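Local coordinates for cytochrome oxidase subunit II (Rhodothermus marinus, PDB 1W2L), which carries a covalently bound heme c in this cytochrome c domain of a caa3 oxygen reductase, whose subunit II probably passes electrons on through a copper A centre, at residues E54-L62 against E85-K96; H22-P32 against Q70-A78. All coordinates share one frame; numbering follows the deposited sequence.

Interaction 1 (E54-L62 against E85-K96); sequences ENYLRESIL and EREVAALIEFIK. With HEC (heme c), chain B; ACT (acetate ion), chain D.
Glu85 opens helix 85-96 by meeting Arg58 with its carboxylate at the edge of the guanidinium, a salt bridge in which OE1 lies 2.5 Å from Arg58 NH2. So short a distance is doubtful and should not be read as strength; Arg58 NH1 adds two weak bonds, to OE1 and OE2. Arg58 reaches this far because its CG stands anti to the backbone N (chi1 179°) and the chain runs extended to NE, with Leu62 CD1 under one face of its end. Were Arg58 an alanine, the Glu85 carboxylate would probably lose its partner across the contact, and Leu62 CD1 the flat group lying over it. One turn on, Val88 splits its branches: CG1 faces the Arg58 chain and CG2 packs on Leu62 CD2 at 3.9 Å. Leu91 offers CB to Ile61 CD1 and CD1 to the heme. Ile92 is a knob in the hole formed by Glu54, Leu57, Arg58 and Ile61; its CD1 comes within 3.8 Å of Leu57 CB, and its CG2 touches Leu57 CD1 and the Glu54 carboxylate carbon. Glu93 brings OE1 to 4.1 Å from Glu54 OE2, like charges close together. Ile95 CG2 meets Leu57 CD1 at 4.0 Å. Lys96 NZ bridges to Glu93 OE1 at 3.2 Å, on the syn side, and more loosely to Glu54 OE1 at 3.5 Å, and a water joins all three residues. The C-terminal helix 85-96 thus packs at 123° on helix 54-62, which lies along the heme edge of this cytochrome c domain and whose Tyr56 OH donates a hydrogen bond to propionate oxygen O2A. The chemistry is therefore divided: an apolar centre continuous with the heme edge, flanked by ion pairs, with Lys96 likely to ease the repulsion between Glu54 and Glu93.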
loop_
_atom_site.group_PDB
_atom_site.type_symbol
_atom_site.label_atom_id
_atom_site.label_comp_id
_atom_site.label_asym_id
_atom_site.label_seq_id
_atom_site.Cartn_x
_atom_site.Cartn_y
_atom_site.Cartn_z
ATOM N N GLU A 54 3.118 -6.807 -7.542
ATOM C CA GLU A 54 4.089 -6.667 -6.468
ATOM C C GLU A 54 4.955 -5.439 -6.638
ATOM O O GLU A 54 5.220 -4.690 -5.683
ATOM C CB GLU A 54 4.975 -7.899 -6.398
ATOM C CG GLU A 54 5.652 -8.236 -5.130
ATOM C CD GLU A 54 5.436 -9.623 -4.534
ATOM O OE1 GLU A 54 4.424 -10.345 -4.785
ATOM O OE2 GLU A 54 6.243 -10.079 -3.724
ATOM N N ASN A 55 5.436 -5.214 -7.886
ATOM C CA ASN A 55 6.250 -4.041 -8.148
ATOM C C ASN A 55 5.514 -2.746 -7.885
ATOM O O ASN A 55 6.095 -1.765 -7.375
ATOM C CB ASN A 55 6.794 -4.046 -9.568
ATOM C CG ASN A 55 7.990 -4.964 -9.705
ATOM O OD1 ASN A 55 8.618 -5.274 -8.730
ATOM N ND2 ASN A 55 8.260 -5.401 -10.879
ATOM N N TYR A 56 4.237 -2.676 -8.239
ATOM C CA TYR A 56 3.482 -1.470 -7.945
ATOM C C TYR A 56 3.354 -1.227 -6.454
ATOM O O TYR A 56 3.454 -0.089 -5.995
ATOM C CB TYR A 56 2.090 -1.542 -8.610
ATOM C CG TYR A 56 1.179 -0.451 -8.095
ATOM C CD1 TYR A 56 1.369 0.848 -8.540
ATOM C CD2 TYR A 56 0.215 -0.666 -7.157
ATOM C CE1 TYR A 56 0.580 1.882 -8.079
ATOM C CE2 TYR A 56 -0.584 0.363 -6.688
ATOM C CZ TYR A 56 -0.399 1.645 -7.149
ATOM O OH TYR A 56 -1.159 2.685 -6.705
ATOM N N LEU A 57 3.097 -2.268 -5.689
ATOM C CA LEU A 57 2.993 -2.113 -4.246
ATOM C C LEU A 57 4.326 -1.643 -3.674
ATOM O O LEU A 57 4.378 -0.762 -2.826
ATOM C CB LEU A 57 2.507 -3.402 -3.602
ATOM C CG LEU A 57 1.115 -3.871 -4.015
ATOM C CD1 LEU A 57 0.773 -5.197 -3.328
ATOM C CD2 LEU A 57 0.077 -2.819 -3.698
ATOM N N ARG A 58 5.421 -2.235 -4.133
ATOM C CA ARG A 58 6.760 -1.887 -3.674
ATOM C C ARG A 58 7.037 -0.425 -3.991
ATOM O O ARG A 58 7.541 0.320 -3.120
ATOM C CB ARG A 58 7.831 -2.863 -4.245
ATOM C CG ARG A 58 9.269 -2.631 -3.898
ATOM C CD ARG A 58 10.134 -3.629 -4.735
ATOM N NE ARG A 58 11.500 -3.217 -4.376
ATOM C CZ ARG A 58 12.180 -3.531 -3.320
ATOM N NH1 ARG A 58 11.584 -4.350 -2.435
ATOM N NH2 ARG A 58 13.432 -3.061 -3.141
ATOM N N GLU A 59 6.763 -0.010 -5.199
ATOM C CA GLU A 59 7.005 1.353 -5.676
ATOM C C GLU A 59 6.158 2.342 -4.854
ATOM O O GLU A 59 6.569 3.432 -4.490
ATOM C CB GLU A 59 6.695 1.576 -7.135
ATOM C CG GLU A 59 6.780 2.961 -7.732
ATOM C CD GLU A 59 6.040 3.380 -8.975
ATOM O OE1 GLU A 59 4.827 3.090 -9.223
ATOM O OE2 GLU A 59 6.676 4.080 -9.815
ATOM N N SER A 60 4.920 1.971 -4.564
ATOM C CA SER A 60 4.016 2.807 -3.816
ATOM C C SER A 60 4.536 3.068 -2.391
ATOM O O SER A 60 4.354 4.194 -1.878
ATOM C CB SER A 60 2.628 2.168 -3.741
ATOM O OG SER A 60 1.996 2.132 -4.988
ATOM N N ILE A 61 5.171 2.093 -1.805
ATOM C CA ILE A 61 5.673 2.188 -0.437
ATOM C C ILE A 61 7.029 2.872 -0.399
ATOM O O ILE A 61 7.268 3.762 0.433
ATOM C CB ILE A 61 5.727 0.763 0.188
ATOM C CG1 ILE A 61 4.326 0.173 0.312
ATOM C CG2 ILE A 61 6.433 0.800 1.533
ATOM C CD1 ILE A 61 4.302 -1.310 0.619
ATOM N N LEU A 62 7.946 2.479 -1.265
ATOM C CA LEU A 62 9.324 2.935 -1.296
ATOM C C LEU A 62 9.594 4.167 -2.097
ATOM O O LEU A 62 10.597 4.851 -1.828
ATOM C CB LEU A 62 10.291 1.871 -1.822
ATOM C CG LEU A 62 10.431 0.648 -0.924
ATOM C CD1 LEU A 62 11.275 -0.396 -1.612
ATOM C CD2 LEU A 62 11.080 1.039 0.405
ATOM N N GLU A 85 14.112 -4.517 3.310
ATOM C CA GLU A 85 13.565 -5.455 2.349
ATOM C C GLU A 85 12.578 -6.426 3.016
ATOM O O GLU A 85 11.542 -6.740 2.426
ATOM C CB GLU A 85 14.700 -6.194 1.622
ATOM C CG GLU A 85 15.338 -5.269 0.570
ATOM C CD GLU A 85 14.477 -4.889 -0.621
ATOM O OE1 GLU A 85 14.079 -3.721 -0.829
ATOM O OE2 GLU A 85 14.177 -5.787 -1.455
ATOM N N ARG A 86 12.874 -6.884 4.219
ATOM C CA ARG A 86 11.970 -7.831 4.920
ATOM C C ARG A 86 10.664 -7.132 5.237
ATOM O O ARG A 86 9.604 -7.700 5.077
ATOM C CB ARG A 86 12.638 -8.384 6.188
ATOM C CG ARG A 86 11.841 -9.154 7.203
ATOM C CD ARG A 86 12.719 -9.738 8.323
ATOM N NE ARG A 86 11.910 -10.513 9.257
ATOM C CZ ARG A 86 11.256 -11.067 10.222
ATOM N NH1 ARG A 86 11.382 -10.641 11.506
ATOM N NH2 ARG A 86 10.398 -12.110 10.093
ATOM N N GLU A 87 10.742 -5.887 5.717
ATOM C CA GLU A 87 9.527 -5.156 6.092
ATOM C C GLU A 87 8.669 -4.900 4.876
ATOM O O GLU A 87 7.460 -5.021 4.970
ATOM C CB GLU A 87 9.929 -3.829 6.743
ATOM C CG GLU A 87 10.509 -4.039 8.149
ATOM C CD GLU A 87 11.059 -2.758 8.761
ATOM O OE1 GLU A 87 11.613 -1.925 7.997
ATOM O OE2 GLU A 87 10.982 -2.556 9.998
ATOM N N VAL A 88 9.257 -4.524 3.738
ATOM C CA VAL A 88 8.443 -4.298 2.535
ATOM C C VAL A 88 7.780 -5.607 2.122
ATOM O O VAL A 88 6.597 -5.634 1.778
ATOM C CB VAL A 88 9.285 -3.703 1.386
ATOM C CG1 VAL A 88 8.498 -3.636 0.094
ATOM C CG2 VAL A 88 9.770 -2.312 1.815
ATOM N N ALA A 89 8.562 -6.687 2.105
ATOM C CA ALA A 89 8.017 -7.965 1.708
ATOM C C ALA A 89 6.844 -8.365 2.615
ATOM O O ALA A 89 5.826 -8.914 2.142
ATOM C CB ALA A 89 9.079 -9.047 1.730
ATOM N N ALA A 90 6.981 -8.119 3.906
ATOM C CA ALA A 90 5.952 -8.451 4.883
ATOM C C ALA A 90 4.693 -7.640 4.677
ATOM O O ALA A 90 3.597 -8.179 4.657
ATOM C CB ALA A 90 6.484 -8.217 6.306
ATOM N N LEU A 91 4.843 -6.346 4.482
ATOM C CA LEU A 91 3.684 -5.503 4.214
ATOM C C LEU A 91 2.966 -5.973 2.970
ATOM O O LEU A 91 1.753 -5.991 2.900
ATOM C CB LEU A 91 4.086 -4.028 4.078
ATOM C CG LEU A 91 4.378 -3.329 5.410
ATOM C CD1 LEU A 91 5.215 -2.097 5.183
ATOM C CD2 LEU A 91 3.130 -2.971 6.182
ATOM N N ILE A 92 3.720 -6.305 1.923
ATOM C CA ILE A 92 3.082 -6.771 0.682
ATOM C C ILE A 92 2.363 -8.094 0.882
ATOM O O ILE A 92 1.265 -8.262 0.345
ATOM C CB ILE A 92 4.112 -6.731 -0.453
ATOM C CG1 ILE A 92 4.414 -5.260 -0.744
ATOM C CG2 ILE A 92 3.581 -7.461 -1.681
ATOM C CD1 ILE A 92 5.475 -5.006 -1.787
ATOM N N GLU A 93 2.968 -9.017 1.637
ATOM C CA GLU A 93 2.277 -10.277 1.906
ATOM C C GLU A 93 0.944 -10.030 2.621
ATOM O O GLU A 93 -0.094 -10.621 2.303
ATOM C CB GLU A 93 3.182 -11.221 2.668
ATOM C CG GLU A 93 4.202 -11.863 1.749
ATOM C CD GLU A 93 3.753 -12.369 0.393
ATOM O OE1 GLU A 93 4.190 -11.797 -0.633
ATOM O OE2 GLU A 93 2.932 -13.300 0.357
ATOM N N PHE A 94 0.976 -9.120 3.590
ATOM C CA PHE A 94 -0.257 -8.771 4.300
ATOM C C PHE A 94 -1.271 -8.146 3.347
ATOM O O PHE A 94 -2.450 -8.519 3.331
ATOM C CB PHE A 94 0.067 -7.804 5.428
ATOM C CG PHE A 94 -1.143 -7.241 6.139
ATOM C CD1 PHE A 94 -1.809 -8.027 7.085
ATOM C CD2 PHE A 94 -1.651 -5.999 5.886
ATOM C CE1 PHE A 94 -2.930 -7.537 7.750
ATOM C CE2 PHE A 94 -2.758 -5.499 6.549
ATOM C CZ PHE A 94 -3.417 -6.264 7.491
ATOM N N ILE A 95 -0.832 -7.216 2.501
ATOM C CA ILE A 95 -1.772 -6.600 1.530
ATOM C C ILE A 95 -2.356 -7.640 0.595
ATOM O O ILE A 95 -3.570 -7.571 0.348
ATOM C CB ILE A 95 -1.121 -5.455 0.722
ATOM C CG1 ILE A 95 -0.762 -4.308 1.636
ATOM C CG2 ILE A 95 -1.981 -5.028 -0.453
ATOM C CD1 ILE A 95 0.099 -3.278 0.943
ATOM N N LYS A 96 -1.544 -8.543 0.075
ATOM C CA LYS A 96 -2.037 -9.478 -0.941
ATOM C C LYS A 96 -3.169 -10.322 -0.436
ATOM O O LYS A 96 -3.991 -10.770 -1.240
ATOM C CB LYS A 96 -0.933 -10.430 -1.410
ATOM C CG LYS A 96 0.093 -9.809 -2.313
ATOM C CD LYS A 96 1.156 -10.713 -2.875
ATOM C CE LYS A 96 1.068 -12.181 -2.602
ATOM N NZ LYS A 96 2.389 -12.720 -3.164
HETATM FE FE HEC B . -0.455 4.692 1.700
HETATM C CHA HEC B . -1.529 4.911 -1.534
HETATM C CHB HEC B . 0.742 1.561 1.082
HETATM C CHC HEC B . 0.688 4.527 4.890
HETATM C CHD HEC B . -1.988 7.667 2.400
HETATM N NA HEC B . -0.390 3.489 0.075
HETATM C C1A HEC B . -0.869 3.781 -1.188
HETATM C C2A HEC B . -0.748 2.582 -1.978
HETATM C C3A HEC B . -0.070 1.670 -1.268
HETATM C C4A HEC B . 0.164 2.222 0.057
HETATM C CMA HEC B . 0.281 0.231 -1.647
HETATM C CAA HEC B . -1.393 2.427 -3.361
HETATM C CBA HEC B . -2.854 2.072 -3.091
HETATM C CGA HEC B . -3.787 1.878 -4.335
HETATM O O1A HEC B . -4.957 1.837 -4.041
HETATM O O2A HEC B . -3.259 1.854 -5.478
HETATM N NB HEC B . 0.521 3.296 2.782
HETATM C C1B HEC B . 0.871 2.099 2.352
HETATM C C2B HEC B . 1.529 1.330 3.434
HETATM C C3B HEC B . 1.572 2.210 4.487
HETATM C C4B HEC B . 0.915 3.419 4.110
HETATM C CMB HEC B . 1.978 -0.070 3.350
HETATM C CAB HEC B . 2.171 1.996 5.857
HETATM C CBB HEC B . 3.658 1.585 5.724
HETATM N NC HEC B . -0.564 5.862 3.306
HETATM C C1C HEC B . -0.021 5.586 4.560
HETATM C C2C HEC B . -0.395 6.709 5.456
HETATM C C3C HEC B . -1.127 7.569 4.756
HETATM C C4C HEC B . -1.233 7.078 3.412
HETATM C CMC HEC B . 0.016 6.738 6.929
HETATM C CAC HEC B . -1.909 8.790 5.259
HETATM C CBC HEC B . -1.130 9.899 5.925
HETATM N ND HEC B . -1.504 6.036 0.621
HETATM C C1D HEC B . -2.080 7.173 1.105
HETATM C C2D HEC B . -2.840 7.833 0.068
HETATM C C3D HEC B . -2.673 7.063 -1.007
HETATM C C4D HEC B . -1.853 5.950 -0.701
HETATM C CMD HEC B . -3.615 9.067 0.254
HETATM C CAD HEC B . -3.298 7.316 -2.434
HETATM C CBD HEC B . -2.480 8.322 -3.241
HETATM C CGD HEC B . -1.252 7.687 -3.801
HETATM O O1D HEC B . -0.107 8.019 -3.380
HETATM O O2D HEC B . -1.392 6.777 -4.673
HETATM C C ACT D . 2.991 -9.813 -9.563
HETATM O O ACT D . 2.514 -9.438 -8.458
HETATM O OXT ACT D . 3.835 -9.336 -10.304
HETATM C CH3 ACT D . 2.397 -11.167 -10.062
HETATM O O HOH W 1 4.933 -12.345 -2.977
#

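Interaction 2 (H22-P32 against Q70-A78); sequences HSIDGSRLVGP and QGYPNVMPA. With HEC (heme c), chain B.
His22 and Met76 meet through the heme iron, which His22 NE2 binds at 2.0 Å and Met76 SD at 2.3 Å from the opposite side of the porphyrin, the axial pair of a class I cytochrome c. The turn of the imidazole about its bond to CB is fixed by ND1, which gives a nearly straight bond (176°) to Pro32 O at 2.7 Å, in the planes of both ring and carbonyl. Pro32 in turn lays CD over one face of the Tyr72 ring in a CH-pi contact. On the opposite face the Arg28 guanidinium lies almost parallel, its CZ 3.7 Å from the ring centroid, a cation-pi stack. The Arg28 chain runs out straight, CG trans to N (chi1 -179°), and brings NH2 to Gly71 O at 2.8 Å, so one hydrogen bond and one stack fix the same flat group; a water links NH1 to Gln70 O. Val30 CG1 packs on Val75 CG2 beside a heme methyl. Both segments are irregular: 22-32 lies between helix 5-15 and strand 41-43, with Tyr13 OH of that helix hydrogen-bonded to His22 O, whereas 70-78 spans part of the route from helix 54-62 to helix 85-96.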
loop_
_atom_site.group_PDB
_atom_site.type_symbol
_atom_site.label_atom_id
_atom_site.label_comp_id
_atom_site.label_asym_id
_atom_site.label_seq_id
_atom_site.Cartn_x
_atom_site.Cartn_y
_atom_site.Cartn_z
ATOM N N HIS A 22 -5.349 3.650 5.684
ATOM C CA HIS A 22 -5.781 2.539 4.815
ATOM C C HIS A 22 -6.528 1.502 5.636
ATOM O O HIS A 22 -5.924 0.896 6.552
ATOM C CB HIS A 22 -4.538 1.842 4.225
ATOM C CG HIS A 22 -3.741 2.660 3.256
ATOM N ND1 HIS A 22 -4.170 2.956 1.986
ATOM C CD2 HIS A 22 -2.499 3.199 3.389
ATOM C CE1 HIS A 22 -3.203 3.663 1.374
ATOM N NE2 HIS A 22 -2.197 3.811 2.220
ATOM N N SER A 23 -7.774 1.255 5.288
ATOM C CA SER A 23 -8.594 0.242 5.903
ATOM C C SER A 23 -8.307 -1.118 5.280
ATOM O O SER A 23 -7.668 -1.223 4.257
ATOM C CB SER A 23 -10.055 0.572 5.775
ATOM O OG SER A 23 -10.443 0.298 4.430
ATOM N N ILE A 24 -8.843 -2.149 5.944
ATOM C CA ILE A 24 -8.795 -3.494 5.331
ATOM C C ILE A 24 -10.194 -4.018 5.114
ATOM O O ILE A 24 -10.391 -5.192 4.744
ATOM C CB ILE A 24 -7.939 -4.460 6.148
ATOM C CG1 ILE A 24 -8.325 -4.624 7.620
ATOM C CG2 ILE A 24 -6.486 -4.061 6.028
ATOM C CD1 ILE A 24 -7.633 -5.817 8.268
ATOM N N ASP A 25 -11.226 -3.179 5.272
ATOM C CA ASP A 25 -12.623 -3.628 5.154
ATOM C C ASP A 25 -13.404 -2.986 4.001
ATOM O O ASP A 25 -14.623 -3.080 3.902
ATOM C CB ASP A 25 -13.429 -3.389 6.457
ATOM C CG ASP A 25 -13.594 -1.912 6.715
ATOM O OD1 ASP A 25 -13.011 -1.041 6.004
ATOM O OD2 ASP A 25 -14.330 -1.609 7.665
ATOM N N GLY A 26 -12.680 -2.334 3.094
ATOM C CA GLY A 26 -13.256 -1.700 1.954
ATOM C C GLY A 26 -13.610 -0.259 2.096
ATOM O O GLY A 26 -13.889 0.384 1.090
ATOM N N SER A 27 -13.582 0.271 3.296
ATOM C CA SER A 27 -13.911 1.668 3.557
ATOM C C SER A 27 -12.787 2.594 3.101
ATOM O O SER A 27 -11.616 2.319 3.153
ATOM C CB SER A 27 -14.209 1.921 5.033
ATOM O OG SER A 27 -13.092 1.596 5.865
ATOM N N ARG A 28 -13.153 3.745 2.582
ATOM C CA ARG A 28 -12.252 4.795 2.219
ATOM C C ARG A 28 -11.915 5.655 3.419
ATOM O O ARG A 28 -12.786 6.157 4.112
ATOM C CB ARG A 28 -12.897 5.665 1.102
ATOM C CG ARG A 28 -11.994 6.795 0.654
ATOM C CD ARG A 28 -12.517 7.511 -0.598
ATOM N NE ARG A 28 -11.728 8.731 -0.807
ATOM C CZ ARG A 28 -11.221 9.263 -1.911
ATOM N NH1 ARG A 28 -11.453 8.667 -3.083
ATOM N NH2 ARG A 28 -10.505 10.404 -1.815
ATOM N N LEU A 29 -10.645 5.851 3.697
ATOM C CA LEU A 29 -10.169 6.723 4.760
ATOM C C LEU A 29 -9.431 7.848 4.031
ATOM O O LEU A 29 -9.796 8.211 2.903
ATOM C CB LEU A 29 -9.296 5.939 5.693
ATOM C CG LEU A 29 -9.962 4.806 6.438
ATOM C CD1 LEU A 29 -8.922 4.144 7.347
ATOM C CD2 LEU A 29 -11.161 5.348 7.218
ATOM N N VAL A 30 -8.346 8.380 4.505
ATOM C CA VAL A 30 -7.551 9.313 3.736
ATOM C C VAL A 30 -7.076 8.672 2.450
ATOM O O VAL A 30 -7.076 9.279 1.392
ATOM C CB VAL A 30 -6.420 9.841 4.624
ATOM C CG1 VAL A 30 -5.381 10.577 3.831
ATOM C CG2 VAL A 30 -6.977 10.799 5.692
ATOM N N GLY A 31 -6.631 7.439 2.532
ATOM C CA GLY A 31 -6.196 6.656 1.393
ATOM C C GLY A 31 -7.184 5.526 1.064
ATOM O O GLY A 31 -8.180 5.302 1.771
ATOM N N PRO A 32 -6.894 4.863 -0.027
ATOM C CA PRO A 32 -7.745 3.745 -0.494
ATOM C C PRO A 32 -7.618 2.524 0.393
ATOM O O PRO A 32 -6.605 2.244 1.005
ATOM C CB PRO A 32 -7.246 3.478 -1.885
ATOM C CG PRO A 32 -5.837 4.006 -1.890
ATOM C CD PRO A 32 -5.815 5.169 -0.951
ATOM N N GLN A 70 -5.771 8.458 -8.754
ATOM C CA GLN A 70 -6.677 9.604 -8.994
ATOM C C GLN A 70 -7.670 9.740 -7.853
ATOM O O GLN A 70 -8.245 8.802 -7.299
ATOM C CB GLN A 70 -7.308 9.382 -10.349
ATOM C CG GLN A 70 -8.671 8.842 -10.356
ATOM C CD GLN A 70 -9.362 8.715 -11.700
ATOM O OE1 GLN A 70 -9.070 9.451 -12.632
ATOM N NE2 GLN A 70 -10.250 7.755 -11.730
ATOM N N GLY A 71 -7.940 10.998 -7.537
ATOM C CA GLY A 71 -8.950 11.374 -6.577
ATOM C C GLY A 71 -8.538 11.191 -5.139
ATOM O O GLY A 71 -9.407 11.240 -4.258
ATOM N N TYR A 72 -7.258 11.075 -4.891
ATOM C CA TYR A 72 -6.674 11.059 -3.547
ATOM C C TYR A 72 -5.653 12.150 -3.391
ATOM O O TYR A 72 -4.939 12.509 -4.332
ATOM C CB TYR A 72 -6.034 9.688 -3.266
ATOM C CG TYR A 72 -7.041 8.610 -3.012
ATOM C CD1 TYR A 72 -7.567 8.476 -1.741
ATOM C CD2 TYR A 72 -7.482 7.758 -4.014
ATOM C CE1 TYR A 72 -8.482 7.501 -1.498
ATOM C CE2 TYR A 72 -8.428 6.779 -3.758
ATOM C CZ TYR A 72 -8.931 6.657 -2.464
ATOM O OH TYR A 72 -9.867 5.730 -2.099
ATOM N N PRO A 73 -5.464 12.647 -2.162
ATOM C CA PRO A 73 -4.390 13.603 -1.907
ATOM C C PRO A 73 -3.030 12.918 -1.885
ATOM O O PRO A 73 -2.913 11.754 -1.523
ATOM C CB PRO A 73 -4.747 14.137 -0.503
ATOM C CG PRO A 73 -5.427 12.961 0.163
ATOM C CD PRO A 73 -6.218 12.295 -0.964
ATOM N N ASN A 74 -1.991 13.667 -2.243
ATOM C CA ASN A 74 -0.638 13.145 -2.321
ATOM C C ASN A 74 0.082 13.287 -0.996
ATOM O O ASN A 74 0.858 14.178 -0.791
ATOM C CB ASN A 74 0.071 13.823 -3.498
ATOM C CG ASN A 74 1.441 13.215 -3.811
ATOM O OD1 ASN A 74 1.836 12.265 -3.153
ATOM N ND2 ASN A 74 2.151 13.778 -4.747
ATOM N N VAL A 75 -0.273 12.405 -0.057
ATOM C CA VAL A 75 0.181 12.519 1.320
ATOM C C VAL A 75 0.854 11.256 1.832
ATOM O O VAL A 75 1.124 11.187 3.019
ATOM C CB VAL A 75 -0.965 12.952 2.268
ATOM C CG1 VAL A 75 -1.425 14.355 1.931
ATOM C CG2 VAL A 75 -2.113 11.960 2.293
ATOM N N MET A 76 1.245 10.299 0.994
ATOM C CA MET A 76 1.989 9.126 1.477
ATOM C C MET A 76 3.258 9.585 2.189
ATOM O O MET A 76 4.051 10.337 1.606
ATOM C CB MET A 76 2.341 8.179 0.312
ATOM C CG MET A 76 1.384 7.039 0.050
ATOM S SD MET A 76 1.516 5.748 1.278
ATOM C CE MET A 76 2.740 4.676 0.757
ATOM N N PRO A 77 3.535 9.102 3.399
ATOM C CA PRO A 77 4.741 9.483 4.139
ATOM C C PRO A 77 6.051 9.191 3.476
ATOM O O PRO A 77 6.259 8.163 2.879
ATOM C CB PRO A 77 4.635 8.657 5.442
ATOM C CG PRO A 77 3.155 8.557 5.643
ATOM C CD PRO A 77 2.581 8.396 4.268
ATOM N N ALA A 78 6.988 10.128 3.687
ATOM C CA ALA A 78 8.365 9.993 3.281
ATOM C C ALA A 78 9.115 8.877 4.004
ATOM O O ALA A 78 10.031 8.282 3.468
ATOM C CB ALA A 78 9.092 11.289 3.595
HETATM FE FE HEC B . -0.455 4.692 1.700
HETATM C CHA HEC B . -1.529 4.911 -1.534
HETATM C CHB HEC B . 0.742 1.561 1.082
HETATM C CHC HEC B . 0.688 4.527 4.890
HETATM C CHD HEC B . -1.988 7.667 2.400
HETATM N NA HEC B . -0.390 3.489 0.075
HETATM C C1A HEC B . -0.869 3.781 -1.188
HETATM C C2A HEC B . -0.748 2.582 -1.978
HETATM C C3A HEC B . -0.070 1.670 -1.268
HETATM C C4A HEC B . 0.164 2.222 0.057
HETATM C CMA HEC B . 0.281 0.231 -1.647
HETATM C CAA HEC B . -1.393 2.427 -3.361
HETATM C CBA HEC B . -2.854 2.072 -3.091
HETATM C CGA HEC B . -3.787 1.878 -4.335
HETATM O O1A HEC B . -4.957 1.837 -4.041
HETATM O O2A HEC B . -3.259 1.854 -5.478
HETATM N NB HEC B . 0.521 3.296 2.782
HETATM C C1B HEC B . 0.871 2.099 2.352
HETATM C C2B HEC B . 1.529 1.330 3.434
HETATM C C3B HEC B . 1.572 2.210 4.487
HETATM C C4B HEC B . 0.915 3.419 4.110
HETATM C CMB HEC B . 1.978 -0.070 3.350
HETATM C CAB HEC B . 2.171 1.996 5.857
HETATM C CBB HEC B . 3.658 1.585 5.724
HETATM N NC HEC B . -0.564 5.862 3.306
HETATM C C1C HEC B . -0.021 5.586 4.560
HETATM C C2C HEC B . -0.395 6.709 5.456
HETATM C C3C HEC B . -1.127 7.569 4.756
HETATM C C4C HEC B . -1.233 7.078 3.412
HETATM C CMC HEC B . 0.016 6.738 6.929
HETATM C CAC HEC B . -1.909 8.790 5.259
HETATM C CBC HEC B . -1.130 9.899 5.925
HETATM N ND HEC B . -1.504 6.036 0.621
HETATM C C1D HEC B . -2.080 7.173 1.105
HETATM C C2D HEC B . -2.840 7.833 0.068
HETATM C C3D HEC B . -2.673 7.063 -1.007
HETATM C C4D HEC B . -1.853 5.950 -0.701
HETATM C CMD HEC B . -3.615 9.067 0.254
HETATM C CAD HEC B . -3.298 7.316 -2.434
HETATM C CBD HEC B . -2.480 8.322 -3.241
HETATM C CGD HEC B . -1.252 7.687 -3.801
HETATM O O1D HEC B . -0.107 8.019 -3.380
HETATM O O2D HEC B . -1.392 6.777 -4.673
HETATM O O HOH W 2 -10.748 8.387 -5.955
#

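Overall arrangement
Both contacts share the heme, yet they show how chemistry follows place in a small fold. Interaction 1 joins two regular helices beside the porphyrin edge, with a mostly aliphatic interior and charges kept to its margins. Interaction 2 joins two loops at the iron through coordination, a stacked arginine and proline contacts. Both are partly buried, interaction 2 being the more exposed at its rim. The centres of interactions 1 and 2 lie about 16 Å apart, on opposite sides of the chain's centre, and their segments alternate along the sequence. They meet where Ser60 O and Ile61 approach Met76 CE, so helix 54-62 borders the methionine ligand, and again where Phe94 touches Ile24.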